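PDB 6LL8: inorganic pyrophosphatase from Shewanella sp. AS-11, which probably hydrolyses diphosphate to two phosphates, with divalent metal ions such as manganese as cofactor. Local coordinates for residues V114-T119 with M141-S146; S153-T158 with V291-K296. All blocks are in the same frame, centred on the assembly; numbering follows the deposited sequence. Where two conformers were deposited one is given.

Interaction 1 (V114-T119 with M141-S146). Unlike the reference sequence in segment 114-119: S117 (reference Arg).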
# COMPACT_ATOMS: atom_id res chain seq x y z
N VAL A 114 1.32 11.07 -6.80
CA VAL A 114 2.71 10.68 -6.98
C VAL A 114 2.86 9.20 -6.67
O VAL A 114 1.91 8.48 -6.31
CB VAL A 114 3.65 11.57 -6.17
CG1 VAL A 114 3.58 13.01 -6.69
CG2 VAL A 114 3.39 11.47 -4.67
N GLY A 115 4.08 8.73 -6.77
CA GLY A 115 4.37 7.30 -6.60
C GLY A 115 4.34 6.78 -5.19
O GLY A 115 4.21 5.57 -5.04
N CYS A 116 4.47 7.61 -4.17
CA CYS A 116 4.62 7.10 -2.80
C CYS A 116 4.18 8.16 -1.79
O CYS A 116 4.52 9.34 -1.97
CB CYS A 116 6.05 6.68 -2.59
SG CYS A 116 6.35 5.92 -0.98
N SER A 117 3.51 7.75 -0.72
CA SER A 117 3.17 8.71 0.34
C SER A 117 4.43 9.34 0.90
O SER A 117 4.41 10.52 1.30
CB SER A 117 2.41 8.07 1.47
OG SER A 117 1.18 7.51 1.08
N ASN A 118 5.51 8.60 1.00
CA ASN A 118 6.77 9.13 1.58
C ASN A 118 7.37 10.21 0.70
O ASN A 118 8.12 11.03 1.25
CB ASN A 118 7.76 8.01 1.92
CG ASN A 118 7.50 7.38 3.26
OD1 ASN A 118 8.01 7.91 4.27
ND2 ASN A 118 6.66 6.35 3.34
N THR A 119 7.06 10.26 -0.58
CA THR A 119 7.47 11.40 -1.44
C THR A 119 6.81 12.67 -0.91
O THR A 119 7.44 13.75 -0.84
CB THR A 119 7.17 11.12 -2.89
OG1 THR A 119 7.91 9.95 -3.24
CG2 THR A 119 7.50 12.27 -3.81
N MET A 141 13.37 6.26 1.67
CA MET A 141 13.91 5.86 0.36
C MET A 141 13.39 4.48 -0.02
O MET A 141 12.93 4.27 -1.16
CB MET A 141 15.43 5.87 0.46
CG MET A 141 16.14 5.49 -0.84
SD MET A 141 17.80 4.81 -0.60
CE MET A 141 17.36 3.25 0.16
N CYS A 142 13.47 3.54 0.91
CA CYS A 142 13.01 2.17 0.63
C CYS A 142 11.52 2.18 0.31
O CYS A 142 11.07 1.47 -0.61
CB CYS A 142 13.29 1.23 1.79
SG CYS A 142 15.02 0.83 2.01
N ALA A 143 10.73 2.91 1.08
CA ALA A 143 9.28 2.94 0.81
C ALA A 143 9.00 3.42 -0.61
O ALA A 143 8.13 2.85 -1.30
CB ALA A 143 8.58 3.82 1.80
N ILE A 144 9.72 4.44 -1.08
CA ILE A 144 9.45 4.99 -2.42
C ILE A 144 9.89 3.98 -3.47
O ILE A 144 9.20 3.80 -4.48
CB ILE A 144 10.11 6.36 -2.59
CG1 ILE A 144 9.65 7.38 -1.54
CG2 ILE A 144 9.85 6.88 -4.00
CD1 ILE A 144 10.54 8.57 -1.40
N LEU A 145 11.04 3.35 -3.28
CA LEU A 145 11.49 2.29 -4.21
C LEU A 145 10.48 1.17 -4.28
O LEU A 145 10.27 0.57 -5.34
CB LEU A 145 12.85 1.77 -3.75
CG LEU A 145 14.02 2.71 -4.01
CD1 LEU A 145 15.20 2.27 -3.16
CD2 LEU A 145 14.40 2.76 -5.48
N SER A 146 9.84 0.82 -3.17
CA SER A 146 8.83 -0.25 -3.13
C SER A 146 7.58 0.19 -3.88
O SER A 146 7.11 -0.52 -4.79
CB SER A 146 8.54 -0.64 -1.71
OG SER A 146 7.71 -1.77 -1.72
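The side chain of C116 stands anti to its own backbone N (chi1 -176°), which sends SG to the backbone of I144. I144 has CG1 anti to its carbonyl carbon (chi1 -58°), and this branch touches both C116 and T119. SG lies 3.5 Å from I144 CA and 3.7 Å from I144 CG1. The side chains of T119 and I144 cross at about a right angle, with T119 OG1 3.5 Å from I144 CD1. N118 extends the contact: its ND2 is 3.5 Å from A143 CB, and its CB packs on I144 CG1. No hydrogen bond joins the two segments. C116 is the N-cap of helix 117-128, and its SG accepts a weak bond of 3.4 Å from N118 N. The contact sets the start of that helix against the C-terminal part of helix 134-147, inside the DHH domain. N118 ND2 bonds to D15, a magnesium ligand, and T119 OG1 bonds to D160. N118 is therefore a second-shell residue, with A143 and I144 packed beside it. The C116 side chain lies about 5 Å from a magnesium ion at the nearest atoms. The contact is thus held by packing, with polar bonds directed to D15 and D160.

Interaction 2 (S153-T158 with V291-K296). With 2PN (imidodiphosphoric acid), chain I.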
# COMPACT_ATOMS: atom_id res chain seq x y z
N SER A 153 6.82 1.39 -12.02
CA SER A 153 5.36 1.56 -11.94
C SER A 153 4.95 2.83 -12.66
O SER A 153 5.61 3.86 -12.51
CB SER A 153 4.90 1.60 -10.52
OG SER A 153 3.49 1.72 -10.46
N PRO A 154 3.79 2.85 -13.33
CA PRO A 154 3.30 4.07 -13.95
C PRO A 154 2.87 5.14 -12.96
O PRO A 154 2.64 6.26 -13.38
CB PRO A 154 2.15 3.61 -14.83
CG PRO A 154 1.65 2.39 -14.17
CD PRO A 154 2.90 1.72 -13.62
N THR A 155 2.82 4.82 -11.67
CA THR A 155 2.60 5.85 -10.66
C THR A 155 3.84 6.69 -10.42
O THR A 155 3.75 7.74 -9.81
CB THR A 155 2.13 5.25 -9.34
OG1 THR A 155 3.18 4.41 -8.87
CG2 THR A 155 0.83 4.52 -9.49
N CYS A 156 4.99 6.23 -10.86
CA CYS A 156 6.25 6.95 -10.57
C CYS A 156 6.26 8.28 -11.32
O CYS A 156 5.87 8.34 -12.49
CB CYS A 156 7.45 6.11 -10.99
SG CYS A 156 9.02 6.75 -10.39
N THR A 157 6.70 9.32 -10.63
CA THR A 157 6.86 10.66 -11.19
C THR A 157 8.30 11.10 -11.00
O THR A 157 9.05 10.55 -10.22
CB THR A 157 5.91 11.66 -10.54
OG1 THR A 157 6.33 11.91 -9.20
CG2 THR A 157 4.47 11.19 -10.56
N THR A 158 8.67 12.18 -11.69
CA THR A 158 9.98 12.82 -11.49
C THR A 158 10.18 13.17 -10.01
O THR A 158 11.29 13.02 -9.50
CB THR A 158 10.08 14.08 -12.35
OG1 THR A 158 9.84 13.69 -13.71
CG2 THR A 158 11.43 14.74 -12.18
N VAL A 291 0.27 -4.22 -16.39
CA VAL A 291 -0.35 -3.82 -15.12
C VAL A 291 0.59 -4.13 -13.97
O VAL A 291 0.91 -5.29 -13.67
CB VAL A 291 -1.72 -4.47 -14.95
CG1 VAL A 291 -2.25 -4.24 -13.55
CG2 VAL A 291 -2.67 -3.93 -15.99
N LEU A 292 1.02 -3.04 -13.34
CA LEU A 292 1.80 -3.08 -12.08
C LEU A 292 1.01 -2.48 -10.92
O LEU A 292 1.22 -2.91 -9.78
CB LEU A 292 3.14 -2.34 -12.22
CG LEU A 292 4.18 -3.00 -13.10
CD1 LEU A 292 5.36 -2.05 -13.33
CD2 LEU A 292 4.67 -4.31 -12.51
N SER A 293 0.27 -1.41 -11.17
CA SER A 293 -0.29 -0.54 -10.12
C SER A 293 -1.76 -0.82 -9.83
O SER A 293 -2.61 -0.65 -10.73
CB SER A 293 -0.16 0.89 -10.54
OG SER A 293 -0.86 1.74 -9.66
N ARG A 294 -2.07 -1.18 -8.60
CA ARG A 294 -3.48 -1.34 -8.21
C ARG A 294 -4.18 0.02 -8.23
O ARG A 294 -5.26 0.15 -8.84
CB ARG A 294 -3.54 -2.06 -6.87
CG ARG A 294 -4.94 -2.22 -6.29
CD ARG A 294 -5.00 -3.14 -5.09
NE ARG A 294 -4.03 -2.77 -4.10
CZ ARG A 294 -3.43 -3.59 -3.24
NH1 ARG A 294 -3.89 -4.81 -3.02
NH2 ARG A 294 -2.36 -3.17 -2.58
N LYS A 295 -3.61 1.05 -7.61
CA LYS A 295 -4.32 2.34 -7.51
C LYS A 295 -4.54 2.97 -8.90
O LYS A 295 -5.54 3.67 -9.05
CB LYS A 295 -3.60 3.35 -6.61
CG LYS A 295 -2.31 3.92 -7.18
CD LYS A 295 -1.70 5.06 -6.34
CE LYS A 295 -1.32 4.68 -4.93
NZ LYS A 295 -0.31 3.60 -4.88
N LYS A 296 -3.65 2.75 -9.87
CA LYS A 296 -3.75 3.49 -11.14
C LYS A 296 -4.34 2.64 -12.25
O LYS A 296 -5.04 3.17 -13.11
CB LYS A 296 -2.39 4.05 -11.53
CG LYS A 296 -2.36 4.97 -12.71
CD LYS A 296 -1.00 5.60 -12.91
CE LYS A 296 -0.87 6.41 -14.18
NZ LYS A 296 -1.79 7.55 -14.20
P1 2PN I . -0.06 1.50 -2.04
O1 2PN I . -0.66 1.32 -0.64
O2 2PN I . 0.97 0.45 -2.36
O3 2PN I . 0.47 2.91 -2.22
N1 2PN I . -1.30 1.33 -3.10
P2 2PN I . -1.73 0.19 -4.22
O4 2PN I . -3.19 -0.13 -3.89
O5 2PN I . -0.85 -1.02 -4.03
O6 2PN I . -1.59 0.81 -5.59
O HOH W 1 2.33 4.01 -6.29
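A type I beta turn, S153 to C156, lies against the start of helix 294-307, with the CA atoms of S153 and L292 5.9 Å apart. The methyl T155 CG2 touches S293 OG at 3.3 Å and also packs on K296 CB. S153 OG rests on S293 CB, and L292 CD1 reaches S153 CA. K296 slides past T155 in the opposite direction, and its CE comes 3.6 Å from P154 O. S293 is the N-cap of the helix: its OG accepts from K296 N at 3.0 Å. This helix start belongs to the DHHA2 domain and holds imidodiphosphoric acid in the cleft between the domains. R294 NE points at 2PN O4 in a nearly straight bond (2.8 Å, 174°), and NH2 reaches O5. The same NH2 forms a salt bridge with D202. K295 makes three bonds to the ligand: its backbone N bonds to O6, while NZ, on a chain bent at chi3 and chi4 (both 60°), bonds to O6 and O3. A water accepts from K295 NZ and also bonds T155 OG1 at 2.7 Å, linking the turn to the ligand-binding lysine. T155 OG1 and S153 OG share a further hydrogen bond, in which either could be the donor.

From the N terminus, the chain first builds the parallel sheet that ends in strand 108-111. Interaction 1 follows, closing a short, mostly helical loop from 114-119 to 141-146 within the DHH domain. The chain then leaves helix 134-147 and enters 153-158, where interaction 2 opens. That contact closes a much longer loop, with 132 residues between its segments, and brings the DHHA2 helix 294-307 back to the turn. The two are in series, neither nested nor crossed. They also meet in space: G115 CA packs on T155 OG1, and V114 CG1 on T157 OG1. Interaction 1 stays within the DHH part, while interaction 2 ties the turn that follows it to the DHHA2 domain.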